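PDB 3AIZ: DNA polymerase sliding clamp 2 from Sulfolobus tokodaii, which serves, within a toroidal complex encircling DNA, as a moving platform that tethers DNA polymerase and other proteins during replication. Local coordinates for residues 1-15 / 50-64. Residues are numbered along the deposited sequence; the frame is centred on the assembly and turned at random.
Sequences MIKATYSSAKDFYSL and FKIPKEYLEDYTIDK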
loop_
_atom_site.group_PDB
_atom_site.type_symbol
_atom_site.label_atom_id
_atom_site.label_comp_id
_atom_site.label_asym_id
_atom_site.label_seq_id
_atom_site.Cartn_x
_atom_site.Cartn_y
_atom_site.Cartn_z
ATOM N N MET A 1 45.677 7.859 -13.240
ATOM C CA MET A 1 44.500 8.638 -13.605
ATOM C C MET A 1 43.888 9.321 -12.386
ATOM O O MET A 1 44.419 9.228 -11.279
ATOM C CB MET A 1 43.460 7.753 -14.295
ATOM C CG MET A 1 43.901 7.213 -15.650
ATOM S SD MET A 1 42.588 6.320 -16.511
ATOM C CE MET A 1 43.426 5.856 -18.026
ATOM N N ILE A 2 42.768 10.005 -12.598
ATOM C CA ILE A 2 42.103 10.752 -11.535
ATOM C C ILE A 2 41.286 9.843 -10.621
ATOM O O ILE A 2 40.539 8.983 -11.087
ATOM C CB ILE A 2 41.187 11.848 -12.114
ATOM C CG1 ILE A 2 41.989 12.783 -13.020
ATOM C CG2 ILE A 2 40.513 12.626 -10.997
ATOM C CD1 ILE A 2 41.160 13.873 -13.656
ATOM N N LYS A 3 41.432 10.045 -9.316
ATOM C CA LYS A 3 40.739 9.233 -8.324
ATOM C C LYS A 3 40.498 10.044 -7.053
ATOM O O LYS A 3 41.433 10.592 -6.471
ATOM C CB LYS A 3 41.554 7.976 -8.013
ATOM C CG LYS A 3 40.928 7.047 -6.986
ATOM C CD LYS A 3 41.831 5.852 -6.713
ATOM C CE LYS A 3 41.361 5.058 -5.500
ATOM N NZ LYS A 3 40.009 4.469 -5.698
ATOM N N ALA A 4 39.241 10.125 -6.625
ATOM C CA ALA A 4 38.884 10.919 -5.454
ATOM C C ALA A 4 37.810 10.241 -4.611
ATOM O O ALA A 4 36.978 9.501 -5.131
ATOM C CB ALA A 4 38.428 12.307 -5.876
ATOM N N THR A 5 37.830 10.501 -3.309
ATOM C CA THR A 5 36.866 9.900 -2.393
ATOM C C THR A 5 36.145 10.951 -1.552
ATOM O O THR A 5 36.778 11.780 -0.898
ATOM C CB THR A 5 37.539 8.883 -1.456
ATOM O OG1 THR A 5 38.005 7.761 -2.217
ATOM C CG2 THR A 5 36.556 8.399 -0.404
ATOM N N TYR A 6 34.818 10.907 -1.574
ATOM C CA TYR A 6 34.002 11.827 -0.794
ATOM C C TYR A 6 33.293 11.064 0.322
ATOM O O TYR A 6 32.845 9.936 0.122
ATOM C CB TYR A 6 32.993 12.535 -1.697
ATOM C CG TYR A 6 32.268 13.671 -1.020
ATOM C CD1 TYR A 6 32.861 14.918 -0.893
ATOM C CD2 TYR A 6 30.990 13.497 -0.510
ATOM C CE1 TYR A 6 32.202 15.961 -0.274
ATOM C CE2 TYR A 6 30.324 14.532 0.110
ATOM C CZ TYR A 6 30.934 15.761 0.225
ATOM O OH TYR A 6 30.271 16.794 0.842
ATOM N N SER A 7 33.188 11.682 1.495
ATOM C CA SER A 7 32.749 10.974 2.698
ATOM C C SER A 7 31.235 10.843 2.864
ATOM O O SER A 7 30.770 10.241 3.830
ATOM C CB SER A 7 33.342 11.628 3.949
ATOM O OG SER A 7 32.780 12.910 4.167
ATOM N N SER A 8 30.464 11.398 1.934
ATOM C CA SER A 8 29.010 11.348 2.059
ATOM C C SER A 8 28.277 11.214 0.726
ATOM O O SER A 8 28.190 12.167 -0.047
ATOM C CB SER A 8 28.491 12.572 2.814
ATOM O OG SER A 8 27.076 12.556 2.886
ATOM N N ALA A 9 27.739 10.026 0.473
ATOM C CA ALA A 9 26.942 9.785 -0.720
ATOM C C ALA A 9 25.668 10.618 -0.685
ATOM O O ALA A 9 25.257 11.183 -1.697
ATOM C CB ALA A 9 26.605 8.307 -0.841
ATOM N N LYS A 10 25.050 10.695 0.490
ATOM C CA LYS A 10 23.803 11.431 0.652
ATOM C C LYS A 10 23.977 12.905 0.302
ATOM O O LYS A 10 23.221 13.453 -0.502
ATOM C CB LYS A 10 23.272 11.288 2.081
ATOM C CG LYS A 10 21.824 11.727 2.246
ATOM C CD LYS A 10 21.389 11.697 3.706
ATOM C CE LYS A 10 22.037 12.820 4.503
ATOM N NZ LYS A 10 21.611 14.162 4.014
ATOM N N ASP A 11 24.974 13.543 0.905
ATOM C CA ASP A 11 25.244 14.956 0.656
ATOM C C ASP A 11 25.555 15.224 -0.814
ATOM O O ASP A 11 25.082 16.205 -1.387
ATOM C CB ASP A 11 26.382 15.455 1.549
ATOM C CG ASP A 11 25.978 15.550 3.008
ATOM O OD1 ASP A 11 24.760 15.595 3.284
ATOM O OD2 ASP A 11 26.872 15.584 3.879
ATOM N N PHE A 12 26.346 14.342 -1.416
ATOM C CA PHE A 12 26.664 14.429 -2.836
ATOM C C PHE A 12 25.380 14.460 -3.665
ATOM O O PHE A 12 25.251 15.244 -4.605
ATOM C CB PHE A 12 27.526 13.236 -3.254
ATOM C CG PHE A 12 28.339 13.472 -4.498
ATOM C CD1 PHE A 12 29.700 13.219 -4.506
ATOM C CD2 PHE A 12 27.745 13.945 -5.656
ATOM C CE1 PHE A 12 30.453 13.431 -5.647
ATOM C CE2 PHE A 12 28.492 14.160 -6.798
ATOM C CZ PHE A 12 29.849 13.903 -6.794
ATOM N N TYR A 13 24.429 13.601 -3.306
ATOM C CA TYR A 13 23.159 13.512 -4.020
ATOM C C TYR A 13 22.310 14.768 -3.841
ATOM O O TYR A 13 21.655 15.221 -4.781
ATOM C CB TYR A 13 22.374 12.277 -3.569
ATOM C CG TYR A 13 21.001 12.158 -4.194
ATOM C CD1 TYR A 13 19.868 12.598 -3.520
ATOM C CD2 TYR A 13 20.836 11.606 -5.458
ATOM C CE1 TYR A 13 18.612 12.490 -4.086
ATOM C CE2 TYR A 13 19.584 11.494 -6.033
ATOM C CZ TYR A 13 18.475 11.938 -5.343
ATOM O OH TYR A 13 17.226 11.829 -5.910
ATOM N N SER A 14 22.316 15.325 -2.632
ATOM C CA SER A 14 21.564 16.545 -2.355
ATOM C C SER A 14 22.061 17.692 -3.224
ATOM O O SER A 14 21.270 18.470 -3.760
ATOM C CB SER A 14 21.657 16.923 -0.875
ATOM O OG SER A 14 20.843 16.079 -0.080
ATOM N N LEU A 15 23.378 17.790 -3.361
ATOM C CA LEU A 15 23.985 18.820 -4.190
ATOM C C LEU A 15 23.511 18.713 -5.637
ATOM O O LEU A 15 23.024 19.686 -6.212
ATOM C CB LEU A 15 25.511 18.727 -4.120
ATOM C CG LEU A 15 26.088 18.855 -2.709
ATOM C CD1 LEU A 15 27.579 18.554 -2.690
ATOM C CD2 LEU A 15 25.804 20.236 -2.137
ATOM N N PHE A 50 28.542 23.798 -8.413
ATOM C CA PHE A 50 28.733 22.682 -7.502
ATOM C C PHE A 50 30.225 22.559 -7.241
ATOM O O PHE A 50 31.007 22.429 -8.180
ATOM C CB PHE A 50 28.187 21.398 -8.128
ATOM C CG PHE A 50 28.744 20.142 -7.528
ATOM C CD1 PHE A 50 28.369 19.737 -6.260
ATOM C CD2 PHE A 50 29.635 19.358 -8.240
ATOM C CE1 PHE A 50 28.881 18.579 -5.711
ATOM C CE2 PHE A 50 30.149 18.201 -7.695
ATOM C CZ PHE A 50 29.771 17.811 -6.428
ATOM N N LYS A 51 30.629 22.619 -5.976
ATOM C CA LYS A 51 32.054 22.621 -5.651
ATOM C C LYS A 51 32.413 21.838 -4.389
ATOM O O LYS A 51 31.800 22.015 -3.337
ATOM C CB LYS A 51 32.576 24.058 -5.549
ATOM C CG LYS A 51 34.012 24.165 -5.058
ATOM C CD LYS A 51 34.594 25.543 -5.330
ATOM C CE LYS A 51 33.801 26.633 -4.631
ATOM N NZ LYS A 51 34.286 27.997 -4.990
ATOM N N ILE A 52 33.417 20.976 -4.507
ATOM C CA ILE A 52 33.956 20.247 -3.366
ATOM C C ILE A 52 35.442 20.550 -3.191
ATOM O O ILE A 52 36.276 20.031 -3.933
ATOM C CB ILE A 52 33.783 18.727 -3.525
ATOM C CG1 ILE A 52 32.318 18.376 -3.784
ATOM C CG2 ILE A 52 34.297 18.004 -2.291
ATOM C CD1 ILE A 52 32.052 16.887 -3.843
ATOM N N PRO A 53 35.777 21.397 -2.208
ATOM C CA PRO A 53 37.176 21.734 -1.925
ATOM C C PRO A 53 38.012 20.479 -1.706
ATOM O O PRO A 53 37.490 19.472 -1.229
ATOM C CB PRO A 53 37.081 22.538 -0.626
ATOM C CG PRO A 53 35.713 23.125 -0.650
ATOM C CD PRO A 53 34.843 22.097 -1.309
ATOM N N LYS A 54 39.294 20.542 -2.052
ATOM C CA LYS A 54 40.178 19.388 -1.931
ATOM C C LYS A 54 40.342 18.958 -0.476
ATOM O O LYS A 54 40.762 17.838 -0.195
ATOM C CB LYS A 54 41.549 19.687 -2.544
ATOM C CG LYS A 54 42.401 20.641 -1.722
ATOM C CD LYS A 54 43.854 20.605 -2.169
ATOM C CE LYS A 54 44.744 21.407 -1.233
ATOM N NZ LYS A 54 46.182 21.311 -1.616
ATOM N N GLU A 55 40.011 19.858 0.444
ATOM C CA GLU A 55 40.104 19.562 1.867
ATOM C C GLU A 55 39.143 18.442 2.244
ATOM O O GLU A 55 39.386 17.690 3.188
ATOM C CB GLU A 55 39.793 20.809 2.696
ATOM C CG GLU A 55 39.868 20.583 4.200
ATOM C CD GLU A 55 39.232 21.708 4.995
ATOM O OE1 GLU A 55 38.592 22.587 4.380
ATOM O OE2 GLU A 55 39.369 21.708 6.238
ATOM N N TYR A 56 38.051 18.334 1.497
ATOM C CA TYR A 56 37.023 17.345 1.789
ATOM C C TYR A 56 37.090 16.162 0.830
ATOM O O TYR A 56 36.153 15.367 0.739
ATOM C CB TYR A 56 35.641 17.994 1.756
ATOM C CG TYR A 56 35.542 19.222 2.631
ATOM C CD1 TYR A 56 35.583 19.117 4.014
ATOM C CD2 TYR A 56 35.409 20.487 2.072
ATOM C CE1 TYR A 56 35.494 20.237 4.818
ATOM C CE2 TYR A 56 35.315 21.613 2.869
ATOM C CZ TYR A 56 35.359 21.482 4.241
ATOM O OH TYR A 56 35.268 22.600 5.038
ATOM N N LEU A 57 38.207 16.054 0.118
ATOM C CA LEU A 57 38.462 14.914 -0.752
ATOM C C LEU A 57 39.613 14.092 -0.190
ATOM O O LEU A 57 40.732 14.587 -0.068
ATOM C CB LEU A 57 38.809 15.384 -2.164
ATOM C CG LEU A 57 37.744 16.177 -2.922
ATOM C CD1 LEU A 57 38.324 16.751 -4.204
ATOM C CD2 LEU A 57 36.529 15.307 -3.216
ATOM N N GLU A 58 39.337 12.840 0.158
ATOM C CA GLU A 58 40.376 11.950 0.666
ATOM C C GLU A 58 40.926 11.060 -0.443
ATOM O O GLU A 58 40.270 10.854 -1.464
ATOM C CB GLU A 58 39.844 11.090 1.815
ATOM C CG GLU A 58 39.550 11.861 3.093
ATOM C CD GLU A 58 38.265 12.663 3.015
ATOM O OE1 GLU A 58 37.285 12.165 2.422
ATOM O OE2 GLU A 58 38.234 13.789 3.555
ATOM N N ASP A 59 42.133 10.541 -0.233
ATOM C CA ASP A 59 42.775 9.643 -1.189
ATOM C C ASP A 59 42.654 10.201 -2.602
ATOM O O ASP A 59 42.319 9.481 -3.542
ATOM C CB ASP A 59 42.148 8.249 -1.111
ATOM C CG ASP A 59 43.056 7.166 -1.663
ATOM O OD1 ASP A 59 44.180 7.494 -2.099
ATOM O OD2 ASP A 59 42.643 5.986 -1.658
ATOM N N TYR A 60 42.931 11.493 -2.739
ATOM C CA TYR A 60 42.726 12.202 -3.995
ATOM C C TYR A 60 43.976 12.190 -4.869
ATOM O O TYR A 60 44.919 12.944 -4.631
ATOM C CB TYR A 60 42.289 13.642 -3.711
ATOM C CG TYR A 60 41.900 14.435 -4.935
ATOM C CD1 TYR A 60 41.478 13.801 -6.094
ATOM C CD2 TYR A 60 41.938 15.822 -4.926
ATOM C CE1 TYR A 60 41.116 14.526 -7.212
ATOM C CE2 TYR A 60 41.577 16.554 -6.038
ATOM C CZ TYR A 60 41.168 15.902 -7.178
ATOM O OH TYR A 60 40.807 16.627 -8.289
ATOM N N THR A 61 43.976 11.327 -5.879
ATOM C CA THR A 61 45.082 11.251 -6.825
ATOM C C THR A 61 44.712 11.944 -8.129
ATOM O O THR A 61 43.643 11.704 -8.689
ATOM C CB THR A 61 45.478 9.792 -7.126
ATOM O OG1 THR A 61 46.092 9.212 -5.968
ATOM C CG2 THR A 61 46.457 9.734 -8.287
ATOM N N ILE A 62 45.600 12.806 -8.608
ATOM C CA ILE A 62 45.364 13.523 -9.853
ATOM C C ILE A 62 46.679 13.934 -10.504
ATOM O O ILE A 62 47.473 14.666 -9.915
ATOM C CB ILE A 62 44.479 14.765 -9.632
ATOM C CG1 ILE A 62 44.356 15.572 -10.925
ATOM C CG2 ILE A 62 45.037 15.626 -8.508
ATOM C CD1 ILE A 62 43.503 16.811 -10.788
ATOM N N ASP A 63 46.907 13.449 -11.720
ATOM C CA ASP A 63 48.126 13.774 -12.452
ATOM C C ASP A 63 48.077 15.194 -13.009
ATOM O O ASP A 63 48.990 15.989 -12.790
ATOM C CB ASP A 63 48.383 12.758 -13.572
ATOM C CG ASP A 63 47.230 12.659 -14.557
ATOM O OD1 ASP A 63 46.097 13.050 -14.204
ATOM O OD2 ASP A 63 47.460 12.181 -15.688
ATOM N N LYS A 64 47.002 15.507 -13.723
ATOM C CA LYS A 64 46.825 16.834 -14.300
ATOM C C LYS A 64 45.349 17.151 -14.512
ATOM O O LYS A 64 44.547 16.252 -14.768
ATOM C CB LYS A 64 47.602 16.957 -15.614
ATOM C CG LYS A 64 47.379 15.807 -16.583
ATOM C CD LYS A 64 48.387 15.845 -17.722
ATOM C CE LYS A 64 48.293 14.596 -18.585
ATOM N NZ LYS A 64 49.350 14.563 -19.636
#
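Lys3 and Thr61 pair their backbones antiparallel, Lys3 N to Thr61 O at 2.8 Å and Thr61 N to Lys3 O at 2.7 Å. Two residues along, Thr5 pairs with Glu58: Glu58 N donates to Thr5 O at 3.0 Å, while the return bond from Thr5 N to Glu58 O is weak. The register slips by one between the pairs, a beta bulge in which Asp59 and Tyr60 stand opposite Ala4; Asp59 has left-handed backbone angles (phi 46°, psi 46°), where the chain turns a corner. Strand 3-6 thus lies between strand 88-93 and this short pairing, within the N-terminal PCNA domain.

Apolar packing lies alongside. Ala4 CB meets Tyr60 CD1 at 3.4 Å, approaching the ring obliquely; Leu57 CD1 and Ile62 CG2 flank the two faces of the Tyr60 ring, each offset toward its rim, and the phenol OH is bonded to Thr31 O. Further along, Ile52 CG2 lies 3.6 Å from Tyr6 CE1, while Leu57 CD2 sits at the Tyr6 ring edge. Tyr6 OH is bonded to Ser236 and Gly238.

Helix 9-16 joins through Phe12 and Leu15. The Phe50 ring reaches the helix because chi1 of 159° swings CG away from the backbone N: its CZ lies over a face of Phe12, 3.9 Å from Phe12 CE2, and Leu15 CD1 meets its edge. Ser8 OG caps the helix, accepting from Asp11 N.

The polar grip between the segments is therefore all backbone-to-backbone; Lys3 NZ and Asp59 OD2, 5.1 Å apart, could attract only weakly, and apolar side chains carry the helix-to-sheet join.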